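Glycosyl transferase (Staphylococcus aureus, PDB 5TZJ) belongs to glycosyl transferase family 2 and, in this model, holds uridine-diphosphate-N-acetylglucosamine in a pocket of its sheet-containing part. Local coordinates at residues K25-K30 with N97-K102; K119-N124 with Y200-K205; F262-K267 with V315-R320; L278-Q283 with R305-D310. One frame throughout, in Å; residues are numbered along the deposited sequence.

Interaction 1: residues K25-K30 with N97-K102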
# COMPACT_ATOMS: atom_id res chain seq x y z
N LYS A 25 7.08 4.19 -26.03
CA LYS A 25 8.01 3.14 -26.44
C LYS A 25 7.51 1.72 -26.13
O LYS A 25 8.26 0.77 -26.36
CB LYS A 25 9.38 3.32 -25.77
CG LYS A 25 10.12 4.62 -26.09
CD LYS A 25 11.18 4.45 -27.15
CE LYS A 25 11.65 5.81 -27.69
NZ LYS A 25 11.82 6.79 -26.57
N GLN A 26 6.29 1.56 -25.60
CA GLN A 26 5.74 0.21 -25.42
C GLN A 26 5.76 -0.55 -26.74
O GLN A 26 5.28 -0.05 -27.77
CB GLN A 26 4.32 0.26 -24.87
CG GLN A 26 4.23 0.72 -23.39
CD GLN A 26 5.01 -0.20 -22.46
OE1 GLN A 26 4.64 -1.35 -22.25
NE2 GLN A 26 6.09 0.33 -21.88
N ASP A 27 6.33 -1.76 -26.70
CA ASP A 27 6.25 -2.66 -27.85
C ASP A 27 4.98 -3.49 -27.70
O ASP A 27 4.97 -4.71 -27.50
CB ASP A 27 7.54 -3.48 -28.02
CG ASP A 27 7.74 -4.54 -26.96
OD1 ASP A 27 8.50 -5.51 -27.27
OD2 ASP A 27 7.18 -4.44 -25.84
N PHE A 28 3.88 -2.77 -27.82
CA PHE A 28 2.50 -3.17 -27.62
C PHE A 28 1.70 -2.18 -28.45
O PHE A 28 2.09 -1.00 -28.51
CB PHE A 28 2.11 -3.08 -26.13
CG PHE A 28 0.79 -3.71 -25.83
CD1 PHE A 28 0.66 -5.09 -25.84
CD2 PHE A 28 -0.32 -2.92 -25.55
CE1 PHE A 28 -0.56 -5.68 -25.58
CE2 PHE A 28 -1.55 -3.51 -25.28
CZ PHE A 28 -1.67 -4.90 -25.30
N PRO A 29 0.61 -2.59 -29.09
CA PRO A 29 -0.13 -1.66 -29.96
C PRO A 29 -0.75 -0.50 -29.19
O PRO A 29 -1.38 -0.69 -28.14
CB PRO A 29 -1.21 -2.55 -30.61
CG PRO A 29 -0.77 -3.97 -30.38
CD PRO A 29 -0.02 -3.92 -29.07
N LYS A 30 -0.54 0.72 -29.71
CA LYS A 30 -1.08 1.94 -29.10
C LYS A 30 -2.60 2.00 -29.20
O LYS A 30 -3.24 2.67 -28.38
CB LYS A 30 -0.48 3.19 -29.77
CG LYS A 30 0.82 3.69 -29.15
CD LYS A 30 1.87 2.57 -29.18
CE LYS A 30 3.24 3.09 -28.84
NZ LYS A 30 3.60 4.22 -29.74
N ASN A 97 8.91 -0.66 -18.03
CA ASN A 97 9.67 -1.37 -19.06
C ASN A 97 8.90 -1.39 -20.38
O ASN A 97 7.67 -1.42 -20.41
CB ASN A 97 9.93 -2.81 -18.59
CG ASN A 97 10.84 -3.58 -19.52
OD1 ASN A 97 10.56 -3.75 -20.72
ND2 ASN A 97 11.95 -4.06 -18.98
N LYS A 98 9.64 -1.41 -21.50
CA LYS A 98 8.97 -1.31 -22.79
C LYS A 98 8.15 -2.56 -23.12
O LYS A 98 7.19 -2.47 -23.90
CB LYS A 98 9.99 -1.02 -23.90
CG LYS A 98 10.74 -2.25 -24.33
CD LYS A 98 11.71 -1.95 -25.47
CE LYS A 98 13.13 -1.79 -24.95
NZ LYS A 98 13.60 -3.04 -24.28
N GLU A 99 8.47 -3.71 -22.52
CA GLU A 99 7.71 -4.93 -22.73
C GLU A 99 6.63 -5.15 -21.67
O GLU A 99 5.98 -6.20 -21.67
CB GLU A 99 8.67 -6.11 -22.78
CG GLU A 99 9.74 -5.89 -23.83
CD GLU A 99 10.68 -7.07 -24.00
OE1 GLU A 99 10.27 -8.12 -24.56
OE2 GLU A 99 11.83 -6.93 -23.55
N THR A 100 6.40 -4.18 -20.79
CA THR A 100 5.47 -4.38 -19.68
C THR A 100 4.09 -4.79 -20.16
O THR A 100 3.56 -5.82 -19.75
CB THR A 100 5.39 -3.12 -18.82
OG1 THR A 100 6.67 -2.89 -18.22
CG2 THR A 100 4.34 -3.30 -17.74
N LEU A 101 3.49 -3.99 -21.05
CA LEU A 101 2.11 -4.29 -21.45
C LEU A 101 2.04 -5.57 -22.29
O LEU A 101 1.07 -6.32 -22.19
CB LEU A 101 1.51 -3.09 -22.21
CG LEU A 101 1.34 -1.78 -21.43
CD1 LEU A 101 0.36 -0.80 -22.13
CD2 LEU A 101 0.93 -2.03 -19.97
N LYS A 102 3.04 -5.81 -23.12
CA LYS A 102 3.08 -7.06 -23.87
C LYS A 102 3.19 -8.26 -22.93
O LYS A 102 2.37 -9.18 -22.97
CB LYS A 102 4.24 -7.05 -24.87
CG LYS A 102 4.36 -8.29 -25.71
CD LYS A 102 5.60 -8.19 -26.56
CE LYS A 102 6.85 -8.03 -25.70
NZ LYS A 102 8.10 -8.16 -26.51
O HOH W 1 4.53 -3.64 -24.03
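Gln26 pushes its amide into the turn that leads to helix 100-111. Gln26 OE1 accepts from Leu101 N at 3.1 Å, a nearly straight bond that arrives almost along the C=O axis. Gln26 NE2 donates to Asn97 O at 2.8 Å. That oxygen lies in the plane of the amide, while the donor stands above the Asn97 carbonyl plane. The amide is thus held at both ends, which fixes its flip. The bend at chi2 (-59°) folds the side chain back so that both atoms reach the turn. Asn97 O has two further donors, Thr100 N and Thr100 OG1. A water also donates to Gln26 OE1 and accepts from Lys102 N.

Asp27 follows. Asp27 N donates to Lys98 O at 3.0 Å. Its chi1 of 71° swings the carboxylate toward Lys102, whose NZ is 2.8 Å from Asp27 OD1, on the syn side but tilted out of the carboxylate plane. Lys102 NZ also pairs with Glu99 OE1, at 2.9 Å, so one ammonium is shared by two carboxylates. This probably offsets the closeness of the two acids.

Phe28 has its ring crossed by Leu101 at about a right angle. Leu101 CB lies over one face, 4.1 Å from the Phe28 ring centroid, as a CH-pi contact. Pro29 CD lies over the opposite face, and both atoms are offset toward the rim.

The contact joins the loop between helix 16-24 and strand 33-39 to the start of helix 100-111. Gln26 NE2 also bonds to Ser22 O in helix 16-24. Phe28 and Leu101 both pack on Phe33 of strand 33-39.

Interaction 2: residues K119-N124 with Y200-K205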
# COMPACT_ATOMS: atom_id res chain seq x y z
N LYS A 119 7.05 -6.91 -11.16
CA LYS A 119 8.25 -6.69 -10.37
C LYS A 119 8.71 -5.25 -10.49
O LYS A 119 8.75 -4.68 -11.59
CB LYS A 119 9.37 -7.65 -10.83
CG LYS A 119 10.66 -7.43 -10.08
CD LYS A 119 11.81 -8.20 -10.67
CE LYS A 119 11.62 -9.68 -10.55
NZ LYS A 119 12.75 -10.41 -11.23
N MET A 120 9.09 -4.66 -9.36
CA MET A 120 9.54 -3.28 -9.36
C MET A 120 11.06 -3.19 -9.19
O MET A 120 11.71 -4.12 -8.72
CB MET A 120 8.84 -2.48 -8.26
CG MET A 120 7.37 -2.82 -8.06
SD MET A 120 6.75 -2.13 -6.50
CE MET A 120 7.12 -0.40 -6.81
N LYS A 121 11.61 -2.06 -9.63
CA LYS A 121 13.02 -1.76 -9.45
C LYS A 121 13.17 -0.35 -8.91
O LYS A 121 12.54 0.59 -9.43
CB LYS A 121 13.78 -1.90 -10.77
CG LYS A 121 15.17 -1.27 -10.76
CD LYS A 121 16.07 -1.91 -9.72
CE LYS A 121 17.50 -1.40 -9.86
NZ LYS A 121 17.93 -1.49 -11.26
N GLY A 122 13.99 -0.19 -7.86
CA GLY A 122 14.31 1.14 -7.37
C GLY A 122 15.29 1.84 -8.30
O GLY A 122 16.17 1.23 -8.91
N VAL A 123 15.12 3.16 -8.43
CA VAL A 123 16.03 3.98 -9.23
C VAL A 123 16.57 5.09 -8.35
O VAL A 123 15.83 5.65 -7.52
CB VAL A 123 15.36 4.55 -10.49
CG1 VAL A 123 16.38 5.32 -11.32
CG2 VAL A 123 14.76 3.44 -11.32
N ASN A 124 17.84 5.43 -8.56
CA ASN A 124 18.70 6.24 -7.69
C ASN A 124 18.25 6.28 -6.23
O ASN A 124 17.84 7.32 -5.71
CB ASN A 124 18.87 7.65 -8.27
CG ASN A 124 17.59 8.47 -8.27
OD1 ASN A 124 16.61 8.11 -8.91
ND2 ASN A 124 17.61 9.60 -7.56
N TYR A 200 9.81 -4.47 -14.30
CA TYR A 200 8.73 -3.81 -15.04
C TYR A 200 8.44 -2.40 -14.56
O TYR A 200 8.36 -1.47 -15.38
CB TYR A 200 7.45 -4.66 -14.99
CG TYR A 200 7.60 -5.97 -15.74
CD1 TYR A 200 7.54 -6.01 -17.14
CD2 TYR A 200 7.84 -7.15 -15.06
CE1 TYR A 200 7.70 -7.22 -17.84
CE2 TYR A 200 8.02 -8.36 -15.74
CZ TYR A 200 7.93 -8.39 -17.12
OH TYR A 200 8.08 -9.59 -17.78
N TYR A 201 8.26 -2.21 -13.26
CA TYR A 201 7.89 -0.91 -12.71
C TYR A 201 9.14 -0.26 -12.09
O TYR A 201 9.65 -0.71 -11.06
CB TYR A 201 6.75 -1.08 -11.70
CG TYR A 201 6.16 0.26 -11.31
CD1 TYR A 201 6.79 1.06 -10.37
CD2 TYR A 201 5.00 0.74 -11.92
CE1 TYR A 201 6.29 2.31 -10.07
CE2 TYR A 201 4.49 1.97 -11.59
CZ TYR A 201 5.14 2.76 -10.67
OH TYR A 201 4.65 4.01 -10.35
N TYR A 202 9.60 0.83 -12.70
CA TYR A 202 10.72 1.60 -12.15
C TYR A 202 10.20 2.74 -11.28
O TYR A 202 9.50 3.65 -11.76
CB TYR A 202 11.61 2.14 -13.28
CG TYR A 202 12.17 1.05 -14.13
CD1 TYR A 202 11.50 0.62 -15.26
CD2 TYR A 202 13.37 0.45 -13.80
CE1 TYR A 202 12.01 -0.38 -16.07
CE2 TYR A 202 13.90 -0.56 -14.61
CZ TYR A 202 13.21 -0.98 -15.73
OH TYR A 202 13.71 -1.97 -16.53
N ALA A 203 10.58 2.71 -10.01
CA ALA A 203 10.17 3.72 -9.05
C ALA A 203 11.39 4.59 -8.72
O ALA A 203 12.43 4.07 -8.30
CB ALA A 203 9.58 3.06 -7.80
N THR A 204 11.27 5.89 -8.97
CA THR A 204 12.36 6.83 -8.80
C THR A 204 12.31 7.49 -7.42
O THR A 204 11.33 7.38 -6.68
CB THR A 204 12.29 7.91 -9.88
OG1 THR A 204 10.97 8.49 -9.89
CG2 THR A 204 12.62 7.32 -11.25
N LYS A 205 13.39 8.20 -7.09
CA LYS A 205 13.39 9.17 -6.00
C LYS A 205 13.93 10.49 -6.55
O LYS A 205 15.14 10.74 -6.54
CB LYS A 205 14.19 8.69 -4.80
CG LYS A 205 13.47 9.00 -3.50
CD LYS A 205 11.97 8.60 -3.59
CE LYS A 205 11.16 9.01 -2.37
NZ LYS A 205 11.81 8.61 -1.10
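Lys119 O is gripped by two backbone donors. Tyr200 N reaches it at 2.9 Å and Tyr201 N at 3.0 Å, from opposite faces of the carbonyl plane. The bond from Tyr201 is the straighter of the two. From there strands 120-122 and 201-203 run parallel. Lys121 N donates to Tyr201 O, Ala203 N to Lys121 O, and Val123 N to Ala203 O. Past the strands a side chain takes over: Asn124 ND2 donates to Lys205 O at 2.9 Å, with that oxygen tilted from the amide plane.

The side chains split between two faces of the sheet. On one, Met120 and Tyr201 lie side by side and point the same way. Met120 is bent at chi3 (58°), and its CE comes 3.9 Å from Tyr201 CD1. On the other, the aliphatic start of Lys121 crosses Tyr202, and Lys121 CB is 3.9 Å from Tyr202 CD2. Val123 CG2 sits near the plane of the Tyr202 ring, at its edge, 3.9 Å from Tyr202 CB.

The polar tips turn to other partners. Tyr201 OH bonds to Asp94 OD2 and Asp91 N, Tyr200 OH to Asp103 OD2, and Lys119 NZ to Ser196 O. The pairing rests on five main-chain bonds, while the side chains differ by face. Met120 touches the bound uridine-diphosphate-N-acetylglucosamine, so this part of the sheet brings an apolar side chain to the ligand pocket.

Interaction 3: residues F262-K267 with V315-R320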
# COMPACT_ATOMS: atom_id res chain seq x y z
N PHE A 262 6.93 4.44 17.46
CA PHE A 262 6.45 5.83 17.54
C PHE A 262 6.62 6.40 18.96
O PHE A 262 6.87 7.60 19.13
CB PHE A 262 4.96 5.94 17.08
CG PHE A 262 3.97 5.67 18.19
CD1 PHE A 262 3.57 6.68 19.05
CD2 PHE A 262 3.49 4.36 18.40
CE1 PHE A 262 2.69 6.42 20.09
CE2 PHE A 262 2.62 4.09 19.41
CZ PHE A 262 2.21 5.12 20.28
N SER A 263 6.53 5.55 19.99
CA SER A 263 6.71 6.03 21.36
C SER A 263 8.15 6.37 21.69
O SER A 263 8.40 7.09 22.68
CB SER A 263 6.10 5.00 22.36
OG SER A 263 6.84 3.79 22.56
N LEU A 264 9.10 5.95 20.86
CA LEU A 264 10.49 6.38 21.03
C LEU A 264 10.78 7.68 20.25
O LEU A 264 11.69 8.43 20.64
CB LEU A 264 11.47 5.32 20.52
CG LEU A 264 11.13 3.94 21.14
CD1 LEU A 264 11.99 2.82 20.59
CD2 LEU A 264 11.37 4.10 22.60
N LYS A 265 10.06 7.91 19.16
CA LYS A 265 10.41 9.00 18.23
C LYS A 265 9.51 10.24 18.36
O LYS A 265 9.98 11.36 18.13
CB LYS A 265 10.30 8.52 16.77
CG LYS A 265 11.05 7.23 16.45
CD LYS A 265 10.24 6.42 15.41
CE LYS A 265 11.05 5.30 14.83
NZ LYS A 265 12.27 5.89 14.25
N VAL A 266 8.22 10.06 18.64
CA VAL A 266 7.27 11.17 18.70
C VAL A 266 7.48 11.96 19.98
O VAL A 266 7.73 11.39 21.06
CB VAL A 266 5.85 10.59 18.60
CG1 VAL A 266 4.76 11.69 18.81
CG2 VAL A 266 5.64 9.91 17.23
N LYS A 267 7.42 13.29 19.87
CA LYS A 267 7.47 14.14 21.07
C LYS A 267 6.53 13.61 22.12
O LYS A 267 5.37 13.30 21.82
CB LYS A 267 7.07 15.56 20.70
CG LYS A 267 7.98 16.19 19.67
CD LYS A 267 7.39 17.53 19.20
CE LYS A 267 8.22 18.08 18.05
NZ LYS A 267 9.67 18.04 18.44
N VAL A 315 7.06 -0.82 26.99
CA VAL A 315 7.36 -1.97 26.12
C VAL A 315 8.39 -1.59 25.05
O VAL A 315 9.41 -2.29 24.88
CB VAL A 315 6.07 -2.51 25.49
CG1 VAL A 315 6.39 -3.48 24.36
CG2 VAL A 315 5.16 -3.18 26.57
N GLU A 316 8.16 -0.49 24.33
CA GLU A 316 9.05 -0.13 23.23
C GLU A 316 10.45 0.19 23.74
O GLU A 316 11.44 -0.16 23.08
CB GLU A 316 8.50 1.07 22.43
CG GLU A 316 7.16 0.73 21.68
CD GLU A 316 7.02 1.41 20.33
OE1 GLU A 316 6.79 2.65 20.31
OE2 GLU A 316 7.18 0.71 19.28
N GLU A 317 10.56 0.90 24.89
CA GLU A 317 11.86 1.23 25.40
C GLU A 317 12.56 -0.03 25.91
O GLU A 317 13.77 -0.17 25.77
CB GLU A 317 11.75 2.27 26.52
CG GLU A 317 11.23 3.66 25.98
CD GLU A 317 11.03 4.70 27.05
OE1 GLU A 317 11.01 4.33 28.24
OE2 GLU A 317 10.87 5.89 26.69
N SER A 318 11.78 -0.95 26.49
CA SER A 318 12.35 -2.22 26.96
C SER A 318 12.96 -3.00 25.82
O SER A 318 14.11 -3.45 25.90
CB SER A 318 11.27 -3.03 27.65
OG SER A 318 10.96 -2.40 28.88
N TYR A 319 12.21 -3.15 24.72
CA TYR A 319 12.77 -3.78 23.53
C TYR A 319 14.03 -3.08 23.08
O TYR A 319 15.05 -3.72 22.84
CB TYR A 319 11.75 -3.77 22.39
CG TYR A 319 10.59 -4.73 22.57
CD1 TYR A 319 10.70 -5.84 23.43
CD2 TYR A 319 9.41 -4.56 21.87
CE1 TYR A 319 9.65 -6.73 23.56
CE2 TYR A 319 8.35 -5.42 22.00
CZ TYR A 319 8.48 -6.53 22.84
OH TYR A 319 7.40 -7.39 22.93
N ARG A 320 13.98 -1.75 22.98
CA ARG A 320 15.10 -1.02 22.42
C ARG A 320 16.35 -1.13 23.30
O ARG A 320 17.47 -1.30 22.80
CB ARG A 320 14.69 0.46 22.20
CG ARG A 320 15.84 1.34 21.95
CD ARG A 320 16.36 1.11 20.55
NE ARG A 320 15.25 0.77 19.68
CZ ARG A 320 14.62 1.60 18.85
NH1 ARG A 320 14.97 2.88 18.75
NH2 ARG A 320 13.61 1.12 18.12
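The guanidinium of Arg320 has Leu264 CD1 over one face, offset toward the rim. Leu264 CD1 is 3.4 Å from Arg320 CZ. Bends at chi2 and chi3 curl the arginine so that this face meets the leucine. The ring of Phe262 has Ser263 CB over the centre of one face. Glu316 OE1 approaches the same ring obliquely, 4.2 Å from Phe262 CD2. Phe262 also meets the rings of Trp274, nearly parallel to it, and Tyr312, at about 45°.

The other branch of Leu264 serves a second neighbour. Leu264 CD2 lies 3.4 Å from Glu317 CG, and the two side chains slide past each other in opposite directions. Leu264 CG rests near Glu316 CB, so the leucine spans one turn of helix 309-321.

The polar part centres on Glu316 OE1. It accepts from Ser263 N at 2.9 Å, nearly along its C-O axis. Ser263 OG donates to the anti lone pair of Glu316 OE1 at 2.5 Å, a distance so short that it may partly reflect coordinate error. With chi1 at 74°, the hydroxyl of Ser263 is brought to the same oxygen as its own backbone N. Glu316 OE2 takes Gly261 N, so both carboxylate oxygens serve the start of helix 262-265.

That short helix is thereby fastened to the side of helix 309-321. Phe262 reaches on to Ile275 and Leu278 of helix 271-282, and Glu316 touches Leu300 of helix 298-305.

Interaction 4: residues L278-Q283 with R305-D310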
# COMPACT_ATOMS: atom_id res chain seq x y z
N LEU A 278 -4.23 5.14 17.35
CA LEU A 278 -3.87 3.73 17.21
C LEU A 278 -4.85 2.83 17.98
O LEU A 278 -5.24 1.77 17.49
CB LEU A 278 -2.44 3.50 17.69
CG LEU A 278 -1.96 2.04 17.79
CD1 LEU A 278 -1.78 1.52 16.35
CD2 LEU A 278 -0.60 2.09 18.51
N GLY A 279 -5.24 3.22 19.19
CA GLY A 279 -6.15 2.35 19.91
C GLY A 279 -7.50 2.21 19.20
O GLY A 279 -8.15 1.16 19.27
N ASP A 280 -7.98 3.28 18.54
CA ASP A 280 -9.25 3.16 17.81
C ASP A 280 -9.14 2.14 16.68
O ASP A 280 -10.12 1.48 16.32
CB ASP A 280 -9.71 4.51 17.22
CG ASP A 280 -10.30 5.44 18.25
OD1 ASP A 280 -10.64 4.99 19.35
OD2 ASP A 280 -10.44 6.67 17.95
N PHE A 281 -7.93 2.00 16.11
CA PHE A 281 -7.69 0.99 15.09
C PHE A 281 -7.58 -0.40 15.74
O PHE A 281 -8.30 -1.34 15.33
CB PHE A 281 -6.42 1.39 14.33
CG PHE A 281 -5.62 0.23 13.68
CD1 PHE A 281 -6.24 -0.74 12.91
CD2 PHE A 281 -4.22 0.24 13.75
CE1 PHE A 281 -5.49 -1.75 12.27
CE2 PHE A 281 -3.45 -0.72 13.11
CZ PHE A 281 -4.08 -1.71 12.34
N ILE A 282 -6.79 -0.52 16.81
CA ILE A 282 -6.64 -1.86 17.44
C ILE A 282 -7.95 -2.32 18.07
O ILE A 282 -8.23 -3.52 18.10
CB ILE A 282 -5.47 -1.81 18.43
CG1 ILE A 282 -4.22 -1.36 17.67
CG2 ILE A 282 -5.19 -3.23 19.09
CD1 ILE A 282 -3.98 -2.26 16.39
N GLN A 283 -8.85 -1.39 18.45
CA GLN A 283 -10.12 -1.82 19.04
C GLN A 283 -11.05 -2.46 18.02
O GLN A 283 -11.96 -3.21 18.40
CB GLN A 283 -10.79 -0.63 19.75
CG GLN A 283 -10.18 -0.46 21.17
CD GLN A 283 -10.62 0.79 21.93
OE1 GLN A 283 -11.58 1.46 21.57
NE2 GLN A 283 -9.90 1.10 23.00
N ARG A 305 -4.85 -1.35 22.71
CA ARG A 305 -6.27 -1.55 22.90
C ARG A 305 -6.75 -0.87 24.19
O ARG A 305 -7.87 -0.31 24.23
CB ARG A 305 -6.59 -3.04 22.90
CG ARG A 305 -8.06 -3.36 22.59
CD ARG A 305 -8.25 -4.85 22.35
NE ARG A 305 -7.89 -5.36 21.01
CZ ARG A 305 -6.86 -6.19 20.82
NH1 ARG A 305 -6.56 -6.68 19.63
NH2 ARG A 305 -6.10 -6.48 21.86
N ALA A 306 -5.93 -0.91 25.26
CA ALA A 306 -6.26 -0.15 26.49
C ALA A 306 -5.93 1.35 26.41
O ALA A 306 -6.07 2.05 27.43
CB ALA A 306 -5.52 -0.74 27.68
N LYS A 307 -5.44 1.86 25.28
CA LYS A 307 -5.00 3.26 25.17
C LYS A 307 -4.10 3.68 26.33
O LYS A 307 -4.31 4.69 27.02
CB LYS A 307 -6.21 4.19 25.01
CG LYS A 307 -6.88 3.92 23.69
CD LYS A 307 -8.15 4.83 23.49
CE LYS A 307 -8.76 4.60 22.12
NZ LYS A 307 -10.03 5.44 21.86
N ASP A 308 -3.09 2.86 26.59
CA ASP A 308 -2.23 3.01 27.76
C ASP A 308 -0.81 3.35 27.26
O ASP A 308 0.03 2.46 27.11
CB ASP A 308 -2.25 1.69 28.58
CG ASP A 308 -1.36 1.73 29.83
OD1 ASP A 308 -0.59 2.70 30.06
OD2 ASP A 308 -1.45 0.75 30.60
N ILE A 309 -0.54 4.65 27.05
CA ILE A 309 0.73 5.03 26.43
C ILE A 309 1.93 4.75 27.36
O ILE A 309 3.03 4.40 26.90
CB ILE A 309 0.69 6.50 26.00
CG1 ILE A 309 1.97 6.85 25.23
CG2 ILE A 309 0.49 7.40 27.23
CD1 ILE A 309 2.08 6.17 23.84
N ASP A 310 1.75 4.92 28.66
CA ASP A 310 2.86 4.73 29.57
C ASP A 310 3.38 3.29 29.50
O ASP A 310 4.58 3.07 29.39
CB ASP A 310 2.42 5.08 30.98
CG ASP A 310 2.36 6.59 31.21
OD1 ASP A 310 2.85 7.38 30.37
OD2 ASP A 310 1.82 6.98 32.25
O HOH W 2 -11.40 3.77 23.88
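Lys307 and Asp280 form a salt bridge, with Lys307 NZ 2.6 Å from Asp280 OD1. The ammonium comes from above the carboxylate plane. The lysine chain is fully extended beyond CG and passes close to Gly279, with Lys307 CG 4.2 Å from Gly279 CA. Gln283 crosses it at about a right angle. Gln283 NE2 donates to Arg305 O at 2.8 Å, and that oxygen lies in the amide plane. A water accepts from both Gln283 NE2 and Lys307 NZ and so ties the two side chains together.

Arg305 slides past Gln283 in the opposite direction, with the CG atoms of Arg305 and Gln283 3.9 Å apart. Ile282 CG2 sits over one face of the Arg305 guanidinium, offset toward the rim, 3.8 Å from Arg305 NH1. With CG anti to the backbone N, chi1 -159° carries the arginine alongside Ile282 and Gln283. There Arg305 NE makes a weak bond to Ile282 O at 3.5 Å.

Further out, Arg305 NH2 has its strong partner in Asp290, a salt bridge, and Arg305 NH1 bonds weakly to Val285 O. Ile282 also packs against Leu301 and Ala304 of helix 298-305, and against Phe254 of helix 239-256.

Lys307 leaves helix 298-305 with positive phi (48°), in a Schellman motif. The N-cap Asp308 then starts helix 309-321 at once. This Schellman end and the N-cap after it link two successive helices beside helix 271-282, in the region matching the TarS linker domain family.

In the fold
Interactions 1 and 2 belong to the sheet-containing part of the chain, and interactions 3 and 4 to the helical part. All four are partly buried. Interaction 2 is the most central, its centre about 15 Å from the centre of the chain, and is mainly main-chain pairing. The charged pairs of interactions 1 and 4 involve partly exposed or exposed residues. Interaction 1 touches interaction 2: Asn97 N is 2.8 Å from Tyr200 O, a probable hydrogen bond. The 305-310 segment of interaction 4 leads into helix 309-321, which carries interaction 3. Along the chain, 4 is nested inside 3. They meet where Phe262 packs on Leu278 and Ile309. Interaction 3 turns on one carboxylate oxygen, whereas interaction 4 spreads its polar bonds over Asp280, Gln283, Arg305 and Lys307.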